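Local structure of uncharacterized HIT-like protein HP_0404 (Helicobacter pylori 26695, 4ZGL) at residues A[18-23]-A[60-65]; A[34-39]-A[95-100]; A[46-51]-A[79-84]. The protein probably hydrolyses adenosine 5'-monophosphoramidates, as expected of a Hint-type member of the histidine triad (HIT) family. All coordinates share one frame; numbering follows the deposited sequence.

In the fold
Along the chain the order is 18-23, 34-39, 46-51, 60-65, 79-84, 95-100, so contact 1 crosses both others, and contact 3 falls entirely between the two halves of contact 2. All three reach one antiparallel sheet of order 16-19, 23-27, 36-41, 96-100, 77-83, and their centres lie 13 to 16 Å apart. Contact 1 sets helix 53-70 against the hairpin end, contact 2 is the central strand pair carrying part of the triad motif, and contact 3 sits at the opposite outer strand, where the second subunit continues the sheet. Phe62 touching Val39 ties contacts 1 and 2; a probable His97 N to Leu80 O hydrogen bond ties contacts 2 and 3.

Contact 1: A[18-23]-A[60-65]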
loop_
_atom_site.group_PDB
_atom_site.type_symbol
_atom_site.label_atom_id
_atom_site.label_comp_id
_atom_site.label_asym_id
_atom_site.label_seq_id
_atom_site.Cartn_x
_atom_site.Cartn_y
_atom_site.Cartn_z
ATOM N N LEU A 18 -17.443 -0.838 -5.503
ATOM C CA LEU A 18 -17.741 -2.102 -4.840
ATOM C C LEU A 18 -17.927 -1.850 -3.350
ATOM O O LEU A 18 -17.374 -0.897 -2.805
ATOM C CB LEU A 18 -16.603 -3.109 -5.049
ATOM C CG LEU A 18 -16.957 -4.595 -4.838
ATOM C CD1 LEU A 18 -17.626 -5.285 -6.045
ATOM C CD2 LEU A 18 -15.684 -5.367 -4.474
ATOM N N GLU A 19 -18.700 -2.709 -2.697
ATOM C CA GLU A 19 -18.929 -2.614 -1.263
ATOM C C GLU A 19 -19.102 -3.995 -0.645
ATOM O O GLU A 19 -19.546 -4.939 -1.299
ATOM C CB GLU A 19 -20.179 -1.780 -0.994
ATOM C CG GLU A 19 -20.499 -1.569 0.481
ATOM C CD GLU A 19 -21.704 -0.668 0.706
ATOM O OE1 GLU A 19 -22.580 -0.593 -0.189
ATOM O OE2 GLU A 19 -21.773 -0.046 1.793
ATOM N N ASN A 20 -18.749 -4.100 0.630
ATOM C CA ASN A 20 -18.997 -5.319 1.393
ATOM C C ASN A 20 -19.106 -4.975 2.883
ATOM O O ASN A 20 -19.045 -3.789 3.231
ATOM C CB ASN A 20 -17.934 -6.388 1.058
ATOM C CG ASN A 20 -16.654 -6.244 1.867
ATOM O OD1 ASN A 20 -16.536 -5.381 2.730
ATOM N ND2 ASN A 20 -15.678 -7.100 1.580
ATOM N N GLU A 21 -19.279 -5.989 3.738
ATOM C CA GLU A 21 -19.573 -5.768 5.178
ATOM C C GLU A 21 -18.557 -4.870 5.866
ATOM O O GLU A 21 -18.919 -4.139 6.787
ATOM C CB GLU A 21 -19.652 -7.070 6.089
ATOM C CG GLU A 21 -19.924 -8.461 5.443
ATOM C CD GLU A 21 -21.242 -8.526 4.684
ATOM O OE1 GLU A 21 -22.119 -7.670 4.929
ATOM O OE2 GLU A 21 -21.405 -9.444 3.844
ATOM N N ARG A 22 -17.288 -4.976 5.472
ATOM C CA ARG A 22 -16.202 -4.274 6.158
ATOM C C ARG A 22 -15.540 -3.156 5.349
ATOM O O ARG A 22 -14.860 -2.310 5.928
ATOM C CB ARG A 22 -15.134 -5.278 6.608
ATOM C CG ARG A 22 -15.552 -6.174 7.767
ATOM C CD ARG A 22 -14.429 -7.120 8.150
ATOM N NE ARG A 22 -14.729 -8.113 9.194
ATOM C CZ ARG A 22 -15.511 -9.166 8.994
ATOM N NH1 ARG A 22 -16.112 -9.327 7.822
ATOM N NH2 ARG A 22 -15.720 -10.040 9.971
ATOM N N PHE A 23 -15.727 -3.139 4.029
ATOM C CA PHE A 23 -15.047 -2.163 3.167
ATOM C C PHE A 23 -15.972 -1.532 2.140
ATOM O O PHE A 23 -17.061 -2.032 1.863
ATOM C CB PHE A 23 -13.878 -2.816 2.434
ATOM C CG PHE A 23 -12.848 -3.398 3.349
ATOM C CD1 PHE A 23 -11.839 -2.604 3.872
ATOM C CD2 PHE A 23 -12.894 -4.737 3.697
ATOM C CE1 PHE A 23 -10.891 -3.142 4.724
ATOM C CE2 PHE A 23 -11.949 -5.281 4.544
ATOM C CZ PHE A 23 -10.948 -4.482 5.060
ATOM N N THR A 60 -6.802 -6.523 1.444
ATOM C CA THR A 60 -6.011 -6.977 0.305
ATOM C C THR A 60 -6.879 -7.807 -0.634
ATOM O O THR A 60 -6.836 -7.641 -1.857
ATOM C CB THR A 60 -4.823 -7.832 0.777
ATOM O OG1 THR A 60 -3.998 -7.049 1.647
ATOM C CG2 THR A 60 -3.997 -8.335 -0.398
ATOM N N SER A 61 -7.672 -8.689 -0.040
ATOM C CA SER A 61 -8.644 -9.484 -0.772
ATOM C C SER A 61 -9.650 -8.583 -1.488
ATOM O O SER A 61 -9.962 -8.790 -2.659
ATOM C CB SER A 61 -9.367 -10.426 0.190
ATOM O OG SER A 61 -9.936 -11.515 -0.507
ATOM N N PHE A 62 -10.148 -7.583 -0.768
ATOM C CA PHE A 62 -11.093 -6.612 -1.315
ATOM C C PHE A 62 -10.479 -5.767 -2.429
ATOM O O PHE A 62 -11.154 -5.439 -3.404
ATOM C CB PHE A 62 -11.602 -5.701 -0.196
ATOM C CG PHE A 62 -12.695 -4.763 -0.623
ATOM C CD1 PHE A 62 -13.982 -5.234 -0.836
ATOM C CD2 PHE A 62 -12.441 -3.411 -0.799
ATOM C CE1 PHE A 62 -14.994 -4.371 -1.224
ATOM C CE2 PHE A 62 -13.449 -2.543 -1.183
ATOM C CZ PHE A 62 -14.728 -3.024 -1.399
ATOM N N ILE A 63 -9.201 -5.421 -2.284
ATOM C CA ILE A 63 -8.492 -4.629 -3.295
ATOM C C ILE A 63 -8.390 -5.380 -4.622
ATOM O O ILE A 63 -8.577 -4.786 -5.683
ATOM C CB ILE A 63 -7.089 -4.199 -2.806
ATOM C CG1 ILE A 63 -7.225 -3.090 -1.761
ATOM C CG2 ILE A 63 -6.228 -3.705 -3.965
ATOM C CD1 ILE A 63 -5.970 -2.835 -0.956
ATOM N N PHE A 64 -8.119 -6.681 -4.552
ATOM C CA PHE A 64 -8.097 -7.521 -5.747
ATOM C C PHE A 64 -9.454 -7.515 -6.449
ATOM O O PHE A 64 -9.525 -7.538 -7.677
ATOM C CB PHE A 64 -7.699 -8.965 -5.409
ATOM C CG PHE A 64 -6.305 -9.114 -4.848
ATOM C CD1 PHE A 64 -5.252 -8.325 -5.299
ATOM C CD2 PHE A 64 -6.040 -10.077 -3.881
ATOM C CE1 PHE A 64 -3.975 -8.481 -4.778
ATOM C CE2 PHE A 64 -4.764 -10.236 -3.359
ATOM C CZ PHE A 64 -3.731 -9.437 -3.808
ATOM N N GLU A 65 -10.531 -7.497 -5.671
ATOM C CA GLU A 65 -11.876 -7.452 -6.240
ATOM C C GLU A 65 -12.166 -6.135 -6.949
ATOM O O GLU A 65 -12.838 -6.122 -7.988
ATOM C CB GLU A 65 -12.926 -7.709 -5.163
ATOM C CG GLU A 65 -12.910 -9.129 -4.621
ATOM C CD GLU A 65 -13.941 -9.365 -3.528
ATOM O OE1 GLU A 65 -14.911 -8.589 -3.424
ATOM O OE2 GLU A 65 -13.788 -10.341 -2.763
#
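Phe62 stands out from helix 53-70 with its CG anti to the backbone N (chi1 -174°), which sends the ring straight at the hairpin turn, and it buries more surface here than any other residue. Phe23 comes down on it from one side: its CB sits over the centre of the Phe62 ring, 3.6 Å from the centroid, a CH-pi contact. The two side chains slide past each other in opposite directions. Their planes are only 23° apart, but with centroids 5.5 Å from each other they are slid so far that they barely overlap, and the Phe23 ring goes on to Met59. Leu18 works at the CE1 and CZ rim of the Phe62 ring. Its CG is anti to the backbone N, and the CD2 branch reaches Phe62 CE1 at 3.5 Å, while the carbonyl Leu18 O lies in the ring plane at the edge, 3.7 Å from Phe62 CZ. The same CD2 methyl meets Glu65 CB at 3.7 Å, one helical turn further along, and the side chain also packs on Val66 and Lys69. What is clasped is thus the tight hairpin between strands 16-19 and 23-27 of the HIT fold, with helix 53-70 packed against it through Phe62. The turn has its own brace, an Asx turn. Asn20 OD1 accepts two backbone N-H groups, from Phe23 N at 2.7 Å, nearly along the C=O axis, and from Arg22 N at 2.9 Å, above the carbonyl plane. Gripped this way the amide cannot easily rotate, and it directs Asn20 ND2 tip to tip at the Phe62 ring, 3.5 Å from CD1, with amide and ring planes 51° apart. Glu19 turns away from the helix and forms a salt bridge with Lys42.

Contact 2: A[34-39]-A[95-100]; sequences KVHALV and HFHILS
Val39 O is held by one hydrogen bond, from Phe96 N at 3.0 Å, nearly straight (167°) and in the carbonyl plane, supplemented by a weaker CA-H...O contact from His95, with CA 3.4 Å away. Phe96 O answers in kind, taking Val39 N and the CA-H of Leu38. Two residues back along 34-39 and two on along 95-100, Ala37 and Ile98 form the next hydrogen-bonded pair, its shorter bond running from Ile98 N to Ala37 O (2.8 Å). This is the antiparallel pairing of strands 36-41 and 96-100 in the middle of the HIT sheet. Near its far end a side chain extends the grip, Ser100 OG accepting from Val35 N at 3.1 Å.

The two faces differ in character. Ala37, Val39, Phe96 and Ile98 form an apolar face turned to helix 53-70; there Val39 CG2 touches Ile98 CD1, while Phe96 leans on Met56 and Met59. The other carries imidazoles and leucine methyls. His36 CG is anti to the backbone N (chi1 -176°), which lays its ring alongside His97 and Leu99. Leu99 CD2 sits over the centre of the His36 ring, 3.3 Å from its centroid, and Leu38 CD2 lies over a face of His97, displaced toward the rim. The His36 and His97 rings meet rim to rim, planes 39° apart, through a 3.1 Å hydrogen bond between His36 NE2 and His97 ND1. With His36 ND1 bonded to Lys32 N, this ring is fixed at both nitrogens.

His95 and His97 belong to the histidine triad, and in HIT enzymes the middle histidine, the position of His95, is the nucleophile. His95 ND1 bonds to His93 O, so ND1 probably carries the proton, which would leave NE2 as the lone-pair nitrogen, consistent with attack on a phosphoramidate.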
loop_
_atom_site.group_PDB
_atom_site.type_symbol
_atom_site.label_atom_id
_atom_site.label_comp_id
_atom_site.label_asym_id
_atom_site.label_seq_id
_atom_site.Cartn_x
_atom_site.Cartn_y
_atom_site.Cartn_z
ATOM N N LYS A 34 -6.358 8.166 -15.098
ATOM C CA LYS A 34 -7.499 7.775 -15.925
ATOM C C LYS A 34 -8.571 7.084 -15.078
ATOM O O LYS A 34 -9.739 7.477 -15.093
ATOM C CB LYS A 34 -7.025 6.874 -17.086
ATOM C CG LYS A 34 -6.235 7.603 -18.196
ATOM C CD LYS A 34 -6.218 6.788 -19.482
ATOM C CE LYS A 34 -5.172 7.298 -20.459
ATOM N NZ LYS A 34 -4.306 6.235 -21.061
ATOM N N VAL A 35 -8.158 6.077 -14.316
ATOM C CA VAL A 35 -9.010 5.481 -13.294
ATOM C C VAL A 35 -8.395 5.768 -11.927
ATOM O O VAL A 35 -7.234 5.430 -11.675
ATOM C CB VAL A 35 -9.173 3.961 -13.488
ATOM C CG1 VAL A 35 -9.892 3.336 -12.295
ATOM C CG2 VAL A 35 -9.924 3.675 -14.778
ATOM N N HIS A 36 -9.183 6.401 -11.059
ATOM C CA HIS A 36 -8.757 6.711 -9.704
ATOM C C HIS A 36 -9.847 6.309 -8.717
ATOM O O HIS A 36 -10.870 6.984 -8.600
ATOM C CB HIS A 36 -8.453 8.203 -9.565
ATOM C CG HIS A 36 -7.917 8.580 -8.221
ATOM N ND1 HIS A 36 -7.438 9.839 -7.928
ATOM C CD2 HIS A 36 -7.750 7.846 -7.097
ATOM C CE1 HIS A 36 -7.018 9.868 -6.677
ATOM N NE2 HIS A 36 -7.198 8.670 -6.152
ATOM N N ALA A 37 -9.609 5.215 -7.998
ATOM C CA ALA A 37 -10.538 4.734 -6.978
ATOM C C ALA A 37 -9.949 4.870 -5.575
ATOM O O ALA A 37 -8.733 4.981 -5.403
ATOM C CB ALA A 37 -10.904 3.284 -7.250
ATOM N N LEU A 38 -10.834 4.869 -4.581
ATOM C CA LEU A 38 -10.447 4.908 -3.176
ATOM C C LEU A 38 -11.033 3.692 -2.486
ATOM O O LEU A 38 -12.190 3.357 -2.711
ATOM C CB LEU A 38 -10.983 6.175 -2.514
ATOM C CG LEU A 38 -10.365 7.489 -2.987
ATOM C CD1 LEU A 38 -11.255 8.658 -2.602
ATOM C CD2 LEU A 38 -8.968 7.665 -2.414
ATOM N N VAL A 39 -10.230 3.020 -1.667
ATOM C CA VAL A 39 -10.706 1.889 -0.870
ATOM C C VAL A 39 -10.642 2.261 0.605
ATOM O O VAL A 39 -9.571 2.607 1.114
ATOM C CB VAL A 39 -9.861 0.624 -1.103
ATOM C CG1 VAL A 39 -10.396 -0.533 -0.268
ATOM C CG2 VAL A 39 -9.845 0.272 -2.581
ATOM N N HIS A 95 -7.429 5.366 3.920
ATOM C CA HIS A 95 -7.834 5.100 2.552
ATOM C C HIS A 95 -6.645 4.807 1.661
ATOM O O HIS A 95 -5.568 5.386 1.826
ATOM C CB HIS A 95 -8.637 6.272 1.998
ATOM C CG HIS A 95 -7.899 7.566 1.991
ATOM N ND1 HIS A 95 -7.734 8.330 3.125
ATOM C CD2 HIS A 95 -7.305 8.248 0.985
ATOM C CE1 HIS A 95 -7.062 9.425 2.820
ATOM N NE2 HIS A 95 -6.787 9.398 1.528
ATOM N N PHE A 96 -6.852 3.877 0.736
ATOM C CA PHE A 96 -5.859 3.543 -0.266
ATOM C C PHE A 96 -6.281 4.118 -1.608
ATOM O O PHE A 96 -7.419 3.925 -2.039
ATOM C CB PHE A 96 -5.705 2.030 -0.385
ATOM C CG PHE A 96 -4.869 1.425 0.697
ATOM C CD1 PHE A 96 -5.437 1.061 1.907
ATOM C CD2 PHE A 96 -3.509 1.214 0.504
ATOM C CE1 PHE A 96 -4.666 0.498 2.913
ATOM C CE2 PHE A 96 -2.733 0.653 1.500
ATOM C CZ PHE A 96 -3.310 0.297 2.706
ATOM N N HIS A 97 -5.364 4.828 -2.255
ATOM C CA HIS A 97 -5.570 5.291 -3.618
ATOM C C HIS A 97 -5.235 4.150 -4.565
ATOM O O HIS A 97 -4.213 3.481 -4.405
ATOM C CB HIS A 97 -4.671 6.484 -3.921
ATOM C CG HIS A 97 -4.942 7.680 -3.063
ATOM N ND1 HIS A 97 -5.613 8.791 -3.525
ATOM C CD2 HIS A 97 -4.628 7.943 -1.775
ATOM C CE1 HIS A 97 -5.700 9.687 -2.563
ATOM N NE2 HIS A 97 -5.112 9.197 -1.489
ATOM N N ILE A 98 -6.113 3.915 -5.535
ATOM C CA ILE A 98 -5.817 3.009 -6.637
ATOM C C ILE A 98 -5.794 3.832 -7.914
ATOM O O ILE A 98 -6.835 4.288 -8.383
ATOM C CB ILE A 98 -6.855 1.885 -6.755
ATOM C CG1 ILE A 98 -6.732 0.944 -5.554
ATOM C CG2 ILE A 98 -6.656 1.109 -8.055
ATOM C CD1 ILE A 98 -7.959 0.090 -5.330
ATOM N N LEU A 99 -4.597 4.038 -8.451
ATOM C CA LEU A 99 -4.411 4.793 -9.681
ATOM C C LEU A 99 -4.000 3.847 -10.793
ATOM O O LEU A 99 -3.444 2.787 -10.528
ATOM C CB LEU A 99 -3.337 5.864 -9.488
ATOM C CG LEU A 99 -3.560 6.839 -8.330
ATOM C CD1 LEU A 99 -2.333 7.705 -8.108
ATOM C CD2 LEU A 99 -4.781 7.706 -8.592
ATOM N N SER A 100 -4.241 4.269 -12.027
ATOM C CA SER A 100 -4.015 3.461 -13.213
ATOM C C SER A 100 -3.013 4.151 -14.160
ATOM O O SER A 100 -2.887 5.374 -14.148
ATOM C CB SER A 100 -5.364 3.175 -13.897
ATOM O OG SER A 100 -5.688 4.215 -14.797
#

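Contact 3: A[46-51]-A[79-84]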
loop_
_atom_site.group_PDB
_atom_site.type_symbol
_atom_site.label_atom_id
_atom_site.label_comp_id
_atom_site.label_asym_id
_atom_site.label_seq_id
_atom_site.Cartn_x
_atom_site.Cartn_y
_atom_site.Cartn_z
ATOM N N GLN A 46 -8.181 5.897 11.334
ATOM C CA GLN A 46 -7.660 7.169 10.833
ATOM C C GLN A 46 -6.610 7.044 9.735
ATOM O O GLN A 46 -6.590 7.846 8.802
ATOM C CB GLN A 46 -7.078 7.971 11.996
ATOM C CG GLN A 46 -6.743 9.412 11.650
ATOM C CD GLN A 46 -6.327 10.212 12.858
ATOM O OE1 GLN A 46 -6.812 9.980 13.962
ATOM N NE2 GLN A 46 -5.434 11.166 12.658
ATOM N N ASP A 47 -5.720 6.067 9.873
ATOM C CA ASP A 47 -4.624 5.879 8.924
ATOM C C ASP A 47 -4.097 4.442 8.972
ATOM O O ASP A 47 -4.638 3.602 9.698
ATOM C CB ASP A 47 -3.506 6.896 9.192
ATOM C CG ASP A 47 -2.953 6.821 10.616
ATOM O OD1 ASP A 47 -3.147 5.796 11.309
ATOM O OD2 ASP A 47 -2.311 7.799 11.045
ATOM N N PHE A 48 -3.059 4.161 8.185
ATOM C CA PHE A 48 -2.530 2.808 8.072
ATOM C C PHE A 48 -1.984 2.291 9.398
ATOM O O PHE A 48 -2.107 1.110 9.709
ATOM C CB PHE A 48 -1.443 2.747 7.005
ATOM C CG PHE A 48 -0.974 1.357 6.699
ATOM C CD1 PHE A 48 -1.760 0.491 5.947
ATOM C CD2 PHE A 48 0.253 0.905 7.168
ATOM C CE1 PHE A 48 -1.330 -0.800 5.668
ATOM C CE2 PHE A 48 0.689 -0.380 6.891
ATOM C CZ PHE A 48 -0.103 -1.234 6.139
ATOM N N ASN A 49 -1.381 3.169 10.184
ATOM C CA ASN A 49 -0.899 2.772 11.512
ATOM C C ASN A 49 -1.953 2.119 12.407
ATOM O O ASN A 49 -1.613 1.287 13.251
ATOM C CB ASN A 49 -0.270 3.961 12.249
ATOM C CG ASN A 49 1.108 4.310 11.721
ATOM O OD1 ASN A 49 1.758 3.508 11.048
ATOM N ND2 ASN A 49 1.564 5.511 12.033
ATOM N N GLY A 50 -3.217 2.498 12.222
ATOM C CA GLY A 50 -4.306 2.030 13.074
ATOM C C GLY A 50 -5.158 0.916 12.492
ATOM O O GLY A 50 -6.297 0.748 12.901
ATOM N N ILE A 51 -4.625 0.160 11.534
ATOM C CA ILE A 51 -5.323 -1.023 10.991
ATOM C C ILE A 51 -4.634 -2.274 11.516
ATOM O O ILE A 51 -3.410 -2.306 11.583
ATOM C CB ILE A 51 -5.378 -1.051 9.433
ATOM C CG1 ILE A 51 -6.125 -2.292 8.910
ATOM C CG2 ILE A 51 -3.988 -1.042 8.813
ATOM C CD1 ILE A 51 -7.094 -2.002 7.780
ATOM N N LEU A 79 -0.753 1.389 -5.923
ATOM C CA LEU A 79 -1.400 1.322 -4.619
ATOM C C LEU A 79 -0.690 2.298 -3.690
ATOM O O LEU A 79 0.522 2.223 -3.524
ATOM C CB LEU A 79 -1.372 -0.113 -4.055
ATOM C CG LEU A 79 -2.706 -0.798 -3.768
ATOM C CD1 LEU A 79 -2.485 -2.007 -2.874
ATOM C CD2 LEU A 79 -3.753 0.119 -3.160
ATOM N N LEU A 80 -1.446 3.227 -3.106
ATOM C CA LEU A 80 -0.874 4.281 -2.272
ATOM C C LEU A 80 -1.763 4.578 -1.074
ATOM O O LEU A 80 -2.983 4.638 -1.199
ATOM C CB LEU A 80 -0.696 5.559 -3.092
ATOM C CG LEU A 80 -0.285 6.841 -2.357
ATOM C CD1 LEU A 80 1.217 6.887 -2.123
ATOM C CD2 LEU A 80 -0.733 8.068 -3.138
ATOM N N THR A 81 -1.145 4.770 0.088
ATOM C CA THR A 81 -1.843 5.344 1.234
ATOM C C THR A 81 -0.902 6.296 1.966
ATOM O O THR A 81 0.276 5.998 2.152
ATOM C CB THR A 81 -2.409 4.261 2.178
ATOM O OG1 THR A 81 -3.177 4.881 3.213
ATOM C CG2 THR A 81 -1.301 3.417 2.794
ATOM N N ASN A 82 -1.432 7.452 2.352
ATOM C CA ASN A 82 -0.670 8.459 3.083
ATOM C C ASN A 82 -0.969 8.368 4.570
ATOM O O ASN A 82 -2.127 8.398 4.976
ATOM C CB ASN A 82 -1.015 9.850 2.569
ATOM C CG ASN A 82 -0.757 9.995 1.084
ATOM O OD1 ASN A 82 -1.681 10.187 0.295
ATOM N ND2 ASN A 82 0.506 9.903 0.697
ATOM N N VAL A 83 0.081 8.244 5.369
ATOM C CA VAL A 83 -0.061 8.108 6.805
ATOM C C VAL A 83 0.355 9.418 7.474
ATOM O O VAL A 83 1.541 9.719 7.605
ATOM C CB VAL A 83 0.779 6.934 7.330
ATOM C CG1 VAL A 83 0.461 6.656 8.791
ATOM C CG2 VAL A 83 0.517 5.692 6.495
ATOM N N GLY A 84 -0.642 10.203 7.872
ATOM C CA GLY A 84 -0.417 11.465 8.567
ATOM C C GLY A 84 -0.373 12.667 7.640
ATOM O O GLY A 84 -0.083 12.539 6.453
#
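The chain between strand 36-41 and helix 53-70 makes a short 3-10 turn at 48-49, closed by Gly50 N to Asp47 O at 3.1 Å, and passes the end of strand 77-83 with the CA atoms of Asp47 and Val83 5.5 Å apart. Val83 is the wedge. Its CG1, anti to the backbone N, points into the turn between two polar side chains, 3.6 Å from Asn49 ND2 and 3.8 Å from Asp47 OD2, each crossing it at about a right angle. The other branch, CG2, meets Phe48 CB at 3.6 Å. Phe48 has its CG anti to the backbone N (chi1 -172°), so only its root packs on Val83 while the ring moves off to Met56 and to Phe64 of the second subunit. Thr81 CG2 adds a looser touch, 4.3 Å from Phe48 CB, and Thr81 OG1 hydrogen-bonds to the carbonyl His95 O.

Strand 77-83, outermost in its chain, pairs antiparallel with a strand of the second subunit, so this turn sits beside the dimer seam of the HIT sheet. Between the segments the meeting is purely van der Waals. Asp47 OD1 takes a weak bond from Gly50 N within the turn, and the Asn49 amide is served from outside: OD1 bonds to Tyr77 OH, and ND2 to Lys73 O, both of the second subunit, which should fix the rotation of an amide lying against a valine methyl.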